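STBB protein (Escherichia coli, PDB 2JD3) probably binds the centromere-like parC DNA as a ribbon-helix-helix dimer and couples the plasmid to actin-like ParM filaments during segregation. Local coordinates at residues K18-Q23 and L60-L65. Sequence-based numbering, arbitrary orientation.
Sequences KAADFQ and LLTAIL
A20 and L65 make the apolar centre of this contact. The methyl CB of A20 lies 3.9 Å from CD1 of L65. The same CD1 sits over the backbone of A20, 3.7 Å from its CA. Roughly at right angles to the CB-CD1 direction, A20 CB meets T62: it approaches the carbonyl O at 3.4 Å and the methyl CG2 at 4.1 Å. T62 CG2 is anti to the backbone N (chi1 -69° for OG1), which leaves OG1 for P58 O and for N42 of the second subunit.

The strand 8-14 and helices 19-29 and 33-53 form the ribbon-helix-helix unit of a Met-repressor-like dimer. The contact joins the start of its first helix to the end of helix 56-64, which follows the unit. D21 OD1 hydrogen-bonds to H15 N, and OD2 forms a salt bridge to R41 of the second subunit.

Q23 and L65 reach toward each other. With CG anti to the backbone N (chi1 174°), the extended Q23 chain passes L65 CD1, CB and CG each 4.0 Å from it. No hydrogen bond crosses between the segments. Cutting Q23 back to an alanine removes all beyond CB and is likely to open a gap beside L65 CD1.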
ATOM      1  N   LYS A  18     -19.530  -0.826   0.752  1.00 60.95           N
ATOM      2  CA  LYS A  18     -18.605  -1.700   1.465  1.00 59.05           C
ATOM      3  C   LYS A  18     -17.847  -0.952   2.559  1.00 57.21           C
ATOM      4  O   LYS A  18     -17.554   0.234   2.421  1.00 56.68           O
ATOM      5  CB  LYS A  18     -17.611  -2.313   0.486  1.00 60.68           C
ATOM      6  CG  LYS A  18     -18.254  -3.155  -0.592  1.00 63.20           C
ATOM      7  CD  LYS A  18     -17.221  -3.994  -1.325  1.00 64.93           C
ATOM      8  CE  LYS A  18     -17.891  -5.016  -2.224  1.00 66.61           C
ATOM      9  NZ  LYS A  18     -16.896  -5.941  -2.835  1.00 68.98           N
ATOM     10  N   ALA A  19     -17.526  -1.649   3.641  1.00 55.45           N
ATOM     11  CA  ALA A  19     -16.803  -1.038   4.754  1.00 54.93           C
ATOM     12  C   ALA A  19     -15.529  -0.370   4.275  1.00 55.07           C
ATOM     13  O   ALA A  19     -15.385   0.850   4.363  1.00 55.75           O
ATOM     14  CB  ALA A  19     -16.461  -2.081   5.803  1.00 54.65           C
ATOM     15  N   ALA A  20     -14.609  -1.181   3.765  1.00 54.00           N
ATOM     16  CA  ALA A  20     -13.330  -0.687   3.279  1.00 51.31           C
ATOM     17  C   ALA A  20     -13.481   0.536   2.392  1.00 49.82           C
ATOM     18  O   ALA A  20     -12.868   1.562   2.660  1.00 48.84           O
ATOM     19  CB  ALA A  20     -12.594  -1.789   2.533  1.00 51.45           C
ATOM     20  N   ASP A  21     -14.294   0.439   1.344  1.00 49.02           N
ATOM     21  CA  ASP A  21     -14.470   1.582   0.452  1.00 50.79           C
ATOM     22  C   ASP A  21     -14.970   2.807   1.209  1.00 51.95           C
ATOM     23  O   ASP A  21     -14.519   3.928   0.970  1.00 52.78           O
ATOM     24  CB  ASP A  21     -15.443   1.249  -0.680  1.00 49.71           C
ATOM     25  CG  ASP A  21     -14.994   0.060  -1.497  1.00 51.06           C
ATOM     26  OD1 ASP A  21     -14.863   0.192  -2.733  1.00 49.96           O
ATOM     27  OD2 ASP A  21     -14.769  -1.013  -0.897  1.00 50.97           O
ATOM     28  N   PHE A  22     -15.896   2.594   2.135  1.00 51.72           N
ATOM     29  CA  PHE A  22     -16.428   3.710   2.894  1.00 50.92           C
ATOM     30  C   PHE A  22     -15.363   4.324   3.786  1.00 49.12           C
ATOM     31  O   PHE A  22     -15.256   5.536   3.885  1.00 50.51           O
ATOM     32  CB  PHE A  22     -17.612   3.272   3.756  1.00 51.89           C
ATOM     33  CG  PHE A  22     -18.347   4.419   4.383  1.00 53.01           C
ATOM     34  CD1 PHE A  22     -19.149   5.255   3.603  1.00 53.84           C
ATOM     35  CD2 PHE A  22     -18.203   4.699   5.739  1.00 53.01           C
ATOM     36  CE1 PHE A  22     -19.792   6.353   4.162  1.00 53.59           C
ATOM     37  CE2 PHE A  22     -18.842   5.794   6.309  1.00 53.59           C
ATOM     38  CZ  PHE A  22     -19.637   6.624   5.522  1.00 53.93           C
ATOM     39  N   GLN A  23     -14.577   3.488   4.443  1.00 47.60           N
ATOM     40  CA  GLN A  23     -13.535   3.994   5.322  1.00 46.69           C
ATOM     41  C   GLN A  23     -12.514   4.796   4.508  1.00 47.90           C
ATOM     42  O   GLN A  23     -11.896   5.735   5.020  1.00 47.02           O
ATOM     43  CB  GLN A  23     -12.871   2.830   6.067  1.00 42.49           C
ATOM     44  CG  GLN A  23     -11.687   3.230   6.901  1.00 43.51           C
ATOM     45  CD  GLN A  23     -11.224   2.131   7.846  1.00 47.27           C
ATOM     46  OE1 GLN A  23     -10.061   2.118   8.275  1.00 45.61           O
ATOM     47  NE2 GLN A  23     -12.134   1.212   8.192  1.00 46.87           N
ATOM     48  N   LEU A  60      -5.649  -8.299   0.051  1.00 37.45           N
ATOM     49  CA  LEU A  60      -5.676  -8.741   1.444  1.00 39.32           C
ATOM     50  C   LEU A  60      -5.843  -7.506   2.347  1.00 41.40           C
ATOM     51  O   LEU A  60      -6.582  -7.535   3.336  1.00 41.99           O
ATOM     52  CB  LEU A  60      -4.361  -9.445   1.812  1.00 38.46           C
ATOM     53  CG  LEU A  60      -4.288 -10.941   2.119  1.00 35.23           C
ATOM     54  CD1 LEU A  60      -5.558 -11.643   1.717  1.00 34.78           C
ATOM     55  CD2 LEU A  60      -3.099 -11.520   1.379  1.00 33.71           C
ATOM     56  N   LEU A  61      -5.133  -6.427   2.018  1.00 42.75           N
ATOM     57  CA  LEU A  61      -5.218  -5.207   2.812  1.00 41.63           C
ATOM     58  C   LEU A  61      -6.591  -4.609   2.660  1.00 40.70           C
ATOM     59  O   LEU A  61      -7.181  -4.158   3.636  1.00 42.21           O
ATOM     60  CB  LEU A  61      -4.181  -4.161   2.390  1.00 41.77           C
ATOM     61  CG  LEU A  61      -2.688  -4.334   2.678  1.00 42.34           C
ATOM     62  CD1 LEU A  61      -2.017  -2.988   2.480  1.00 42.82           C
ATOM     63  CD2 LEU A  61      -2.445  -4.797   4.086  1.00 43.55           C
ATOM     64  N   THR A  62      -7.110  -4.589   1.440  1.00 38.89           N
ATOM     65  CA  THR A  62      -8.433  -4.014   1.251  1.00 39.54           C
ATOM     66  C   THR A  62      -9.422  -4.785   2.098  1.00 41.31           C
ATOM     67  O   THR A  62     -10.189  -4.201   2.861  1.00 43.30           O
ATOM     68  CB  THR A  62      -8.896  -4.085  -0.201  1.00 37.52           C
ATOM     69  OG1 THR A  62      -8.111  -3.200  -0.996  1.00 37.68           O
ATOM     70  CG2 THR A  62     -10.343  -3.684  -0.303  1.00 37.25           C
ATOM     71  N   ALA A  63      -9.380  -6.106   1.968  1.00 41.82           N
ATOM     72  CA  ALA A  63     -10.270  -6.992   2.695  1.00 41.98           C
ATOM     73  C   ALA A  63     -10.203  -6.835   4.225  1.00 42.39           C
ATOM     74  O   ALA A  63     -11.236  -6.768   4.888  1.00 44.47           O
ATOM     75  CB  ALA A  63      -9.979  -8.433   2.289  1.00 40.04           C
ATOM     76  N   ILE A  64      -9.002  -6.762   4.786  1.00 41.31           N
ATOM     77  CA  ILE A  64      -8.864  -6.633   6.234  1.00 41.56           C
ATOM     78  C   ILE A  64      -9.192  -5.238   6.782  1.00 43.48           C
ATOM     79  O   ILE A  64      -9.576  -5.097   7.947  1.00 42.86           O
ATOM     80  CB  ILE A  64      -7.430  -7.015   6.687  1.00 40.18           C
ATOM     81  CG1 ILE A  64      -7.464  -7.577   8.109  1.00 38.60           C
ATOM     82  CG2 ILE A  64      -6.523  -5.798   6.658  1.00 37.01           C
ATOM     83  CD1 ILE A  64      -6.132  -8.153   8.572  1.00 37.21           C
ATOM     84  N   LEU A  65      -9.054  -4.221   5.932  1.00 45.00           N
ATOM     85  CA  LEU A  65      -9.289  -2.825   6.306  1.00 46.98           C
ATOM     86  C   LEU A  65     -10.462  -2.545   7.249  1.00 48.95           C
ATOM     87  O   LEU A  65     -11.610  -2.832   6.931  1.00 49.10           O
ATOM     88  CB  LEU A  65      -9.464  -1.977   5.049  1.00 44.89           C
ATOM     89  CG  LEU A  65      -8.965  -0.527   5.091  1.00 43.19           C
ATOM     90  CD1 LEU A  65     -10.077   0.384   4.646  1.00 40.99           C
ATOM     91  CD2 LEU A  65      -8.465  -0.158   6.473  1.00 40.45           C
TER